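Local coordinates for protein leucine--tRNA ligase (Agrobacterium radiobacter, PDB 5AH5) that probably charges tRNA(Leu) with leucine at the expense of ATP, as a class I aminoacyl-tRNA synthetase, and is linked to toxic moiety 84 resistance, at residues T129-Q134 / P446-D451; K136-L141 / I427-C432; S416-R421 / D483-D488; S433-I438 / P474-D479. One frame throughout, in Å; residues are numbered along the deposited sequence.

Contact 1. Residues T129-Q134 / P446-D451; sequences TYVLAQ and PILLPD
Val131 and Leu132 meet the ring of Pro446 where a loop packs on helix 128-143, a plain helix-loop contact in this class I synthetase. The close part centres on Pro446, whose preceding peptide bond is cis. Pro446 CB comes down on the helix backbone itself, 3.9 Å from Leu132 CA. Pro446 CB also lies 4.1 Å from Leu132 CB. Val131 crosses the proline at about a right angle, and with CG1 anti to the backbone N (chi1 171°) that methyl meets Pro446 CB at 4.0 Å. Val131 is buried and also touches Cys425 of strand 425-432. No hydrogen bond joins the two segments, but one turn further along the helix Gln135 OE1 accepts from Ile447 N and ties the loop down. Ile447 turns its side chain away from the helix, onto Pro426 and Trp468.

The other side is looser. Leu448 is exposed and adds little beyond one methyl, CD2; Leu132 is itself partly open to solvent, and its CD1 only reaches the neighbourhood of the proline nitrogen. Val131 CG1 touches both sides: it lies 4.1 Å from Leu448 CD2 and 3.8 Å from the carbonyl oxygen of Ile447.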
# COMPACT_ATOMS: atom_id res chain seq x y z
N THR B 129 -16.17 2.65 -19.96
CA THR B 129 -14.91 3.35 -20.33
C THR B 129 -13.63 2.70 -19.77
O THR B 129 -12.62 2.49 -20.48
CB THR B 129 -15.00 4.87 -20.05
OG1 THR B 129 -13.91 5.49 -20.71
CG2 THR B 129 -15.02 5.15 -18.53
N TYR B 130 -13.68 2.26 -18.52
CA TYR B 130 -12.55 1.52 -17.92
C TYR B 130 -12.34 0.18 -18.54
O TYR B 130 -11.20 -0.22 -18.88
CB TYR B 130 -12.76 1.40 -16.41
CG TYR B 130 -11.48 1.15 -15.67
CD1 TYR B 130 -10.98 -0.13 -15.53
CD2 TYR B 130 -10.77 2.21 -15.09
CE1 TYR B 130 -9.82 -0.37 -14.81
CE2 TYR B 130 -9.57 1.99 -14.40
CZ TYR B 130 -9.10 0.72 -14.25
OH TYR B 130 -7.94 0.50 -13.56
N VAL B 131 -13.45 -0.53 -18.80
CA VAL B 131 -13.33 -1.82 -19.49
C VAL B 131 -12.65 -1.71 -20.84
O VAL B 131 -11.78 -2.52 -21.20
CB VAL B 131 -14.77 -2.44 -19.64
CG1 VAL B 131 -14.77 -3.65 -20.52
CG2 VAL B 131 -15.32 -2.80 -18.30
N LEU B 132 -13.05 -0.71 -21.62
CA LEU B 132 -12.41 -0.43 -22.96
C LEU B 132 -10.89 -0.28 -22.81
O LEU B 132 -10.03 -1.03 -23.39
CB LEU B 132 -13.06 0.88 -23.57
CG LEU B 132 -12.37 1.46 -24.84
CD1 LEU B 132 -12.23 0.42 -25.95
CD2 LEU B 132 -13.15 2.66 -25.36
N ALA B 133 -10.52 0.61 -21.89
CA ALA B 133 -9.09 0.77 -21.59
C ALA B 133 -8.39 -0.50 -21.19
O ALA B 133 -7.32 -0.83 -21.73
CB ALA B 133 -8.91 1.84 -20.54
N GLN B 134 -8.99 -1.29 -20.31
CA GLN B 134 -8.28 -2.47 -19.86
C GLN B 134 -8.19 -3.53 -20.91
O GLN B 134 -7.20 -4.26 -20.99
CB GLN B 134 -9.00 -3.02 -18.62
CG GLN B 134 -8.24 -4.12 -17.89
CD GLN B 134 -8.62 -4.19 -16.41
OE1 GLN B 134 -8.30 -3.27 -15.65
NE2 GLN B 134 -9.34 -5.23 -16.02
N PRO B 446 -15.63 -1.82 -26.37
CA PRO B 446 -15.43 -2.87 -25.41
C PRO B 446 -16.40 -4.04 -25.53
O PRO B 446 -17.55 -3.83 -25.88
CB PRO B 446 -15.73 -2.16 -24.06
CG PRO B 446 -16.78 -1.19 -24.46
CD PRO B 446 -16.40 -0.71 -25.83
N ILE B 447 -15.93 -5.25 -25.17
CA ILE B 447 -16.84 -6.37 -24.88
C ILE B 447 -17.41 -6.18 -23.47
O ILE B 447 -16.70 -6.32 -22.45
CB ILE B 447 -16.13 -7.71 -25.04
CG1 ILE B 447 -15.53 -7.85 -26.45
CG2 ILE B 447 -17.11 -8.84 -24.78
CD1 ILE B 447 -16.44 -7.39 -27.57
N LEU B 448 -18.66 -5.78 -23.42
CA LEU B 448 -19.39 -5.62 -22.19
C LEU B 448 -20.13 -6.89 -21.76
O LEU B 448 -20.57 -7.68 -22.60
CB LEU B 448 -20.40 -4.48 -22.33
CG LEU B 448 -19.76 -3.13 -22.69
CD1 LEU B 448 -20.88 -2.11 -22.69
CD2 LEU B 448 -18.66 -2.77 -21.65
N LEU B 449 -20.34 -7.01 -20.44
CA LEU B 449 -21.10 -8.09 -19.89
C LEU B 449 -22.51 -8.07 -20.41
O LEU B 449 -23.07 -7.00 -20.52
CB LEU B 449 -21.20 -7.95 -18.38
CG LEU B 449 -19.89 -8.25 -17.65
CD1 LEU B 449 -20.04 -7.94 -16.17
CD2 LEU B 449 -19.39 -9.65 -17.90
N PRO B 450 -23.16 -9.25 -20.51
CA PRO B 450 -24.62 -9.18 -20.76
C PRO B 450 -25.30 -8.66 -19.51
O PRO B 450 -24.77 -8.90 -18.43
CB PRO B 450 -25.00 -10.67 -21.02
CG PRO B 450 -24.01 -11.44 -20.24
CD PRO B 450 -22.72 -10.64 -20.25
N ASP B 451 -26.42 -7.94 -19.60
CA ASP B 451 -27.12 -7.48 -18.41
C ASP B 451 -27.63 -8.55 -17.46
O ASP B 451 -27.71 -8.29 -16.25
CB ASP B 451 -28.30 -6.58 -18.73
CG ASP B 451 -27.88 -5.16 -19.06
OD1 ASP B 451 -26.71 -4.97 -19.43
OD2 ASP B 451 -28.73 -4.25 -19.00

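Contact 2. Residues K136-L141 / I427-C432; sequences KLFLDL and IPIIHC. With ZN (zinc ion), chain H.
Phe138 offers one ring face to Pro428, and Pro428 CD sits over it in a CH-pi contact, 4.2 Å from the ring centroid and 23° off the ring normal. The carbon is displaced toward the rim, nearest Phe138 CD1. Further round the ring, Phe138 CZ touches Ile427 CG2 at 3.8 Å, and Phe138 CE1 touches Ile429 CG1 at 4.0 Å. Leu139 comes next on the proline: the two side chains slide past each other in opposite directions, with Leu139 CG 3.8 Å from Pro428 CG. Leu139 CD2 also lies 3.4 Å from Pro428 O and reaches Ile429 CD1.

Phe138 CG stands anti to the backbone N (chi1 178°), and the ring lies against Pro428. The proline is presented by an inverse gamma turn centred on it, closed by a weak bond from Ile429 N to Ile427 O, ahead of the regular run 429-432. In the next shell Trp189 meets Phe138 edge-to-face, and Met487 packs on Phe138, Ile427 and Pro428. Cys432 SG, at the strand's end, binds the zinc ion at 2.4 Å. Segments 136-141 and 427-432 are joined by dispersion and one CH-pi contact, with no hydrogen bond across them; the metal chemistry stays at the strand's far end.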
# COMPACT_ATOMS: atom_id res chain seq x y z
N LYS B 136 -7.98 -2.95 -24.09
CA LYS B 136 -6.85 -2.54 -24.96
C LYS B 136 -5.55 -2.89 -24.39
O LYS B 136 -4.68 -3.43 -25.10
CB LYS B 136 -6.85 -1.07 -25.26
CG LYS B 136 -8.02 -0.62 -26.08
CD LYS B 136 -7.86 0.86 -26.37
CE LYS B 136 -9.04 1.40 -27.11
NZ LYS B 136 -8.66 2.64 -27.84
N LEU B 137 -5.39 -2.61 -23.09
CA LEU B 137 -4.14 -2.99 -22.43
C LEU B 137 -3.94 -4.50 -22.46
O LEU B 137 -2.85 -4.98 -22.72
CB LEU B 137 -4.11 -2.50 -20.98
CG LEU B 137 -3.86 -1.02 -20.69
CD1 LEU B 137 -3.64 -0.92 -19.19
CD2 LEU B 137 -2.67 -0.49 -21.45
N PHE B 138 -5.02 -5.27 -22.22
CA PHE B 138 -4.88 -6.74 -22.24
C PHE B 138 -4.38 -7.19 -23.61
O PHE B 138 -3.46 -8.02 -23.70
CB PHE B 138 -6.19 -7.38 -21.90
CG PHE B 138 -6.18 -8.88 -21.95
CD1 PHE B 138 -6.21 -9.58 -23.17
CD2 PHE B 138 -6.23 -9.62 -20.77
CE1 PHE B 138 -6.21 -10.97 -23.19
CE2 PHE B 138 -6.28 -11.01 -20.80
CZ PHE B 138 -6.25 -11.67 -22.00
N LEU B 139 -4.97 -6.63 -24.67
CA LEU B 139 -4.59 -7.05 -26.05
C LEU B 139 -3.19 -6.64 -26.42
O LEU B 139 -2.46 -7.40 -27.10
CB LEU B 139 -5.61 -6.57 -27.08
CG LEU B 139 -6.94 -7.30 -26.92
CD1 LEU B 139 -7.99 -6.72 -27.85
CD2 LEU B 139 -6.79 -8.80 -27.17
N ASP B 140 -2.76 -5.48 -25.94
CA ASP B 140 -1.32 -5.09 -26.09
C ASP B 140 -0.38 -6.07 -25.40
O ASP B 140 0.56 -6.62 -26.03
CB ASP B 140 -1.11 -3.63 -25.72
CG ASP B 140 0.20 -3.06 -26.23
OD1 ASP B 140 0.77 -3.56 -27.23
OD2 ASP B 140 0.70 -2.10 -25.59
N LEU B 141 -0.67 -6.41 -24.15
CA LEU B 141 0.18 -7.37 -23.44
C LEU B 141 0.13 -8.75 -24.07
O LEU B 141 1.15 -9.48 -24.08
CB LEU B 141 -0.19 -7.44 -21.96
CG LEU B 141 0.49 -6.37 -21.05
CD1 LEU B 141 0.10 -4.92 -21.34
CD2 LEU B 141 0.16 -6.73 -19.61
N ILE B 427 -12.68 -10.92 -20.99
CA ILE B 427 -11.44 -11.18 -21.70
C ILE B 427 -11.73 -11.03 -23.21
O ILE B 427 -12.57 -11.75 -23.72
CB ILE B 427 -10.94 -12.56 -21.34
CG1 ILE B 427 -10.53 -12.53 -19.85
CG2 ILE B 427 -9.79 -13.01 -22.27
CD1 ILE B 427 -9.71 -13.73 -19.39
N PRO B 428 -11.08 -10.05 -23.91
CA PRO B 428 -11.45 -9.61 -25.26
C PRO B 428 -10.80 -10.50 -26.33
O PRO B 428 -9.98 -10.07 -27.17
CB PRO B 428 -10.95 -8.16 -25.28
CG PRO B 428 -9.66 -8.28 -24.51
CD PRO B 428 -10.03 -9.18 -23.34
N ILE B 429 -11.15 -11.78 -26.23
CA ILE B 429 -10.59 -12.85 -27.05
C ILE B 429 -11.77 -13.66 -27.64
O ILE B 429 -12.85 -13.79 -27.01
CB ILE B 429 -9.71 -13.75 -26.22
CG1 ILE B 429 -8.49 -12.96 -25.73
CG2 ILE B 429 -9.26 -15.00 -27.00
CD1 ILE B 429 -7.40 -12.77 -26.77
N ILE B 430 -11.61 -14.05 -28.90
CA ILE B 430 -12.52 -14.94 -29.55
C ILE B 430 -11.82 -16.25 -29.82
O ILE B 430 -10.74 -16.25 -30.30
CB ILE B 430 -13.08 -14.31 -30.83
CG1 ILE B 430 -14.03 -13.16 -30.41
CG2 ILE B 430 -13.87 -15.37 -31.63
CD1 ILE B 430 -14.50 -12.23 -31.52
N HIS B 431 -12.45 -17.38 -29.50
CA HIS B 431 -11.87 -18.68 -29.78
C HIS B 431 -12.54 -19.32 -31.03
O HIS B 431 -13.79 -19.54 -31.06
CB HIS B 431 -12.05 -19.61 -28.59
CG HIS B 431 -11.39 -19.12 -27.34
ND1 HIS B 431 -10.19 -19.62 -26.90
CD2 HIS B 431 -11.77 -18.20 -26.42
CE1 HIS B 431 -9.87 -19.05 -25.75
NE2 HIS B 431 -10.82 -18.20 -25.43
N CYS B 432 -11.70 -19.62 -32.01
CA CYS B 432 -12.13 -20.07 -33.33
C CYS B 432 -11.61 -21.46 -33.50
O CYS B 432 -10.43 -21.69 -33.32
CB CYS B 432 -11.58 -19.18 -34.45
SG CYS B 432 -12.06 -19.84 -36.11
ZN ZN H . -11.35 -18.12 -37.65

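Contact 3. Residues S416-R421 / D483-D488; sequences SISRQR and DPDTMD
Arg419 and Asp488 form the charged link between these two antiparallel strands: Arg419 NE donates to Asp488 OD1 at 2.7 Å in a salt bridge. The guanidinium and carboxylate planes are 55° apart, and NE approaches OD1 from above the carboxylate plane. A bend at chi2 (-71°) turns Arg419 CD aside. NH2 and NH1 of Arg419 also donate within their own strand: NH2 to Ser416 O at 2.7 Å, and NH1 to Ser418 O at 2.9 Å and, weakly, to Ser416 O. Asp488 OD1 takes a second donor, Gln168 NE2.

The backbone ladder is short. Arg419 and Thr486 are the hydrogen-bonded pair, with Arg419 N to Thr486 O at 2.8 Å and Thr486 N to Arg419 O at 3.0 Å. Beyond the non-hydrogen-bonded pair Ser418-Met487, Asp488 N donates to Ile417 O at 2.8 Å. Ser418 OG is engaged by Trp189 N and Gln188 of strand 182-191.

Toward the other end, Gln420 NE2 reaches Asp485 OD2 at 3.1 Å, with the amide and carboxylate planes 78° apart, while Gln420 OE1 accepts from Val163 N. Thr486 OG1 donates to Arg421 O at 2.8 Å, and a water joins that carbonyl, weakly, to Pro484 O. The guanidinium of Arg421 leads away, to Glu160 and Glu85. Asp483 OD1 accepts from Asp485 N in an Asx turn. Asp488 OD2 takes Phe490 N as the N-cap of helix 489-492: a short antiparallel strand pair, one strand of which, 486-487, leads directly into a capped helix.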
# COMPACT_ATOMS: atom_id res chain seq x y z
N SER B 416 -2.17 -16.15 -12.64
CA SER B 416 -3.52 -16.47 -13.16
C SER B 416 -4.46 -15.32 -12.99
O SER B 416 -4.76 -14.95 -11.85
CB SER B 416 -4.24 -17.57 -12.36
OG SER B 416 -3.49 -18.72 -12.33
N ILE B 417 -5.01 -14.85 -14.10
CA ILE B 417 -5.96 -13.75 -14.15
C ILE B 417 -7.36 -14.10 -14.61
O ILE B 417 -8.28 -13.32 -14.38
CB ILE B 417 -5.42 -12.54 -14.95
CG1 ILE B 417 -5.00 -12.91 -16.38
CG2 ILE B 417 -4.23 -11.97 -14.19
CD1 ILE B 417 -4.83 -11.73 -17.32
N SER B 418 -7.53 -15.26 -15.20
CA SER B 418 -8.85 -15.68 -15.65
C SER B 418 -9.67 -16.30 -14.52
O SER B 418 -9.21 -17.14 -13.76
CB SER B 418 -8.77 -16.58 -16.89
OG SER B 418 -7.76 -17.57 -16.83
N ARG B 419 -10.90 -15.82 -14.42
CA ARG B 419 -11.81 -16.19 -13.37
C ARG B 419 -13.11 -16.70 -14.00
O ARG B 419 -13.62 -16.08 -14.92
CB ARG B 419 -12.07 -14.95 -12.48
CG ARG B 419 -10.76 -14.41 -11.90
CD ARG B 419 -10.22 -15.36 -10.85
NE ARG B 419 -8.99 -14.82 -10.28
CZ ARG B 419 -7.78 -15.13 -10.69
NH1 ARG B 419 -7.59 -16.04 -11.65
NH2 ARG B 419 -6.74 -14.53 -10.11
N GLN B 420 -13.68 -17.77 -13.45
CA GLN B 420 -14.95 -18.36 -13.99
C GLN B 420 -16.06 -17.69 -13.27
O GLN B 420 -16.88 -18.30 -12.57
CB GLN B 420 -15.01 -19.90 -13.87
CG GLN B 420 -13.87 -20.64 -14.63
CD GLN B 420 -12.45 -20.31 -14.06
OE1 GLN B 420 -12.27 -20.41 -12.87
NE2 GLN B 420 -11.49 -19.90 -14.89
N ARG B 421 -16.15 -16.40 -13.51
CA ARG B 421 -17.09 -15.54 -12.80
C ARG B 421 -17.71 -14.53 -13.76
O ARG B 421 -17.08 -14.15 -14.68
CB ARG B 421 -16.27 -14.79 -11.75
CG ARG B 421 -15.98 -15.67 -10.57
CD ARG B 421 -17.16 -15.36 -9.69
NE ARG B 421 -17.12 -16.20 -8.61
CZ ARG B 421 -17.54 -15.89 -7.39
NH1 ARG B 421 -18.15 -14.74 -7.08
NH2 ARG B 421 -17.38 -16.81 -6.51
N ASP B 483 -14.30 -15.71 -25.18
CA ASP B 483 -13.72 -16.30 -23.99
C ASP B 483 -14.78 -16.29 -22.89
O ASP B 483 -15.42 -15.28 -22.70
CB ASP B 483 -12.48 -15.52 -23.54
CG ASP B 483 -11.68 -16.30 -22.51
OD1 ASP B 483 -12.11 -16.41 -21.35
OD2 ASP B 483 -10.67 -16.89 -22.92
N PRO B 484 -15.02 -17.45 -22.22
CA PRO B 484 -16.06 -17.49 -21.19
C PRO B 484 -15.69 -16.87 -19.80
O PRO B 484 -16.55 -16.84 -18.90
CB PRO B 484 -16.31 -18.99 -21.05
CG PRO B 484 -14.95 -19.62 -21.30
CD PRO B 484 -14.31 -18.74 -22.33
N ASP B 485 -14.44 -16.41 -19.64
CA ASP B 485 -13.89 -15.99 -18.32
C ASP B 485 -13.66 -14.49 -18.26
O ASP B 485 -13.60 -13.81 -19.33
CB ASP B 485 -12.59 -16.73 -18.01
CG ASP B 485 -12.81 -18.23 -17.79
OD1 ASP B 485 -13.98 -18.62 -17.55
OD2 ASP B 485 -11.83 -19.00 -17.83
N THR B 486 -13.57 -13.99 -17.02
CA THR B 486 -13.37 -12.59 -16.75
C THR B 486 -12.01 -12.34 -16.07
O THR B 486 -11.33 -13.27 -15.59
CB THR B 486 -14.53 -11.97 -16.00
OG1 THR B 486 -14.74 -12.61 -14.73
CG2 THR B 486 -15.78 -12.02 -16.85
N MET B 487 -11.61 -11.09 -16.05
CA MET B 487 -10.34 -10.75 -15.44
C MET B 487 -10.49 -10.62 -13.92
O MET B 487 -11.41 -10.02 -13.38
CB MET B 487 -9.80 -9.46 -16.05
CG MET B 487 -9.55 -9.54 -17.54
SD MET B 487 -8.74 -8.07 -18.16
CE MET B 487 -9.28 -7.99 -19.89
N ASP B 488 -9.53 -11.16 -13.21
CA ASP B 488 -9.46 -10.89 -11.75
C ASP B 488 -9.41 -9.39 -11.37
O ASP B 488 -8.82 -8.61 -12.09
CB ASP B 488 -8.28 -11.59 -11.15
CG ASP B 488 -8.38 -11.64 -9.60
OD1 ASP B 488 -9.25 -12.41 -9.04
OD2 ASP B 488 -7.57 -10.88 -8.99
O HOH W 1 -17.88 -16.10 -16.47

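Contact 4. Residues S433-I438 / P474-D479; sequences SECGTI and PQCGGD. With ZN (zinc ion), chain H.
Cys476 SG is gripped by the zinc ion at 2.6 Å and by Gly478 N, which donates to it at 3.0 Å with an N-H...S angle of 157°. From the other segment Cys435 SG reaches the same metal at 2.2 Å; its chi1 of -42° leaves the sulphur anti to the carbonyl carbon. Cys432 and Cys473 complete the site with four thiolates. The N-H bond from Gly478 would be expected to temper the charge on the sulphur.

Glu434, its chain extended beyond CG, brings OE1 to 3.4 Å from Cys476 SG. No hydrogen bond links the pair, and a carboxylate beside a thiolate would, if anything, raise the negative charge around the metal. On the flank of Cys435, Gln475 extends its chain so that OE1 lies 3.4 Å from Cys435 CB; the Gln475 and Ile438 side chains cross at about a right angle, NE2 facing Ile438 CD1.

Apolar packing closes the side nearer the sheet: Ile438 and Pro474 slide past each other in opposite directions, with Ile438 CG2 3.6 Å from Pro474 CD. At another margin a water spans the segments, accepting from Ser433 N at 2.7 Å and donating to Asp479 O at 2.8 Å. Gly436 and Gly477, each directly after a zinc-binding cysteine, take positive phi angles, and the chain turns back there. Two Cys-x-x-Cys turns facing each other across one metal, with a backbone N-H to sulphur, make this a Cys4 zinc-knuckle site at the protein surface.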
# COMPACT_ATOMS: atom_id res chain seq x y z
N SER B 433 -12.49 -22.41 -33.86
CA SER B 433 -12.05 -23.80 -34.12
C SER B 433 -11.01 -23.87 -35.25
O SER B 433 -10.04 -24.61 -35.13
CB SER B 433 -13.24 -24.74 -34.34
OG SER B 433 -14.26 -24.16 -35.16
N GLU B 434 -11.17 -23.07 -36.31
CA GLU B 434 -10.13 -22.92 -37.37
C GLU B 434 -8.86 -22.21 -36.83
O GLU B 434 -7.83 -22.85 -36.64
CB GLU B 434 -10.65 -22.14 -38.61
CG GLU B 434 -11.95 -22.60 -39.30
CD GLU B 434 -12.52 -21.56 -40.29
OE1 GLU B 434 -11.74 -20.87 -40.99
OE2 GLU B 434 -13.77 -21.42 -40.39
N CYS B 435 -8.97 -20.92 -36.51
CA CYS B 435 -7.80 -20.04 -36.31
C CYS B 435 -7.15 -20.07 -34.91
O CYS B 435 -6.02 -19.61 -34.77
CB CYS B 435 -8.18 -18.61 -36.64
SG CYS B 435 -9.20 -18.45 -38.13
N GLY B 436 -7.84 -20.59 -33.90
CA GLY B 436 -7.32 -20.56 -32.52
C GLY B 436 -7.76 -19.30 -31.76
O GLY B 436 -8.91 -18.84 -31.93
N THR B 437 -6.87 -18.73 -30.93
CA THR B 437 -7.28 -17.64 -30.04
C THR B 437 -7.05 -16.32 -30.78
O THR B 437 -5.95 -16.03 -31.19
CB THR B 437 -6.55 -17.68 -28.66
OG1 THR B 437 -5.18 -17.28 -28.84
CG2 THR B 437 -6.58 -19.08 -28.05
N ILE B 438 -8.08 -15.52 -30.94
CA ILE B 438 -7.98 -14.31 -31.75
C ILE B 438 -8.44 -13.10 -30.98
O ILE B 438 -9.52 -13.13 -30.37
CB ILE B 438 -8.84 -14.43 -33.05
CG1 ILE B 438 -8.43 -15.69 -33.82
CG2 ILE B 438 -8.69 -13.19 -33.93
CD1 ILE B 438 -7.04 -15.66 -34.41
N PRO B 474 -12.73 -12.82 -36.03
CA PRO B 474 -12.28 -11.60 -36.77
C PRO B 474 -11.23 -11.87 -37.85
O PRO B 474 -11.00 -11.00 -38.68
CB PRO B 474 -11.70 -10.69 -35.68
CG PRO B 474 -12.00 -11.37 -34.37
CD PRO B 474 -12.22 -12.82 -34.64
N GLN B 475 -10.57 -13.03 -37.81
CA GLN B 475 -9.66 -13.47 -38.85
C GLN B 475 -10.41 -14.10 -40.07
O GLN B 475 -10.37 -13.55 -41.18
CB GLN B 475 -8.65 -14.44 -38.26
CG GLN B 475 -7.51 -14.77 -39.18
CD GLN B 475 -6.34 -15.37 -38.43
OE1 GLN B 475 -6.11 -16.57 -38.49
NE2 GLN B 475 -5.62 -14.53 -37.67
N CYS B 476 -11.11 -15.22 -39.87
CA CYS B 476 -11.79 -15.90 -41.00
C CYS B 476 -13.22 -15.45 -41.27
O CYS B 476 -13.70 -15.58 -42.39
CB CYS B 476 -11.76 -17.41 -40.80
SG CYS B 476 -12.99 -18.05 -39.65
N GLY B 477 -13.93 -14.93 -40.27
CA GLY B 477 -15.35 -14.63 -40.43
C GLY B 477 -16.30 -15.78 -40.07
O GLY B 477 -17.52 -15.57 -40.07
N GLY B 478 -15.79 -16.98 -39.79
CA GLY B 478 -16.64 -18.12 -39.31
C GLY B 478 -17.37 -17.87 -37.97
O GLY B 478 -17.24 -16.79 -37.34
N ASP B 479 -18.19 -18.86 -37.56
CA ASP B 479 -18.86 -18.83 -36.24
C ASP B 479 -17.89 -19.35 -35.17
O ASP B 479 -17.24 -20.37 -35.34
CB ASP B 479 -20.15 -19.65 -36.24
CG ASP B 479 -21.30 -18.98 -36.98
OD1 ASP B 479 -21.24 -17.76 -37.25
OD2 ASP B 479 -22.28 -19.68 -37.31
ZN ZN H . -11.35 -18.12 -37.65
O HOH W 2 -15.08 -21.69 -34.19

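In the fold
Contacts 1 and 2 share helix 128-143, their centres about 12 Å apart, and contact 2 is nested along the chain inside the loop that contact 1 closes. The centre of contact 3 lies about 12 Å from that of contact 2, in the same sheet: strands 425-432 and 486-487 are neighbours, and His431 NE2 lies 2.8 Å from Asp483 OD2, a probable hydrogen bond. Contact 4 adjoins contact 2 at the metal, since both supply cysteines to one zinc ion, and Ile430 N lies 2.7 Å from Ile438 O. Contact 3 lies near the aminoacylation pocket: the side chain of Asp488 is about 9 Å from the bound leucyl-sulfamoyl adenosine.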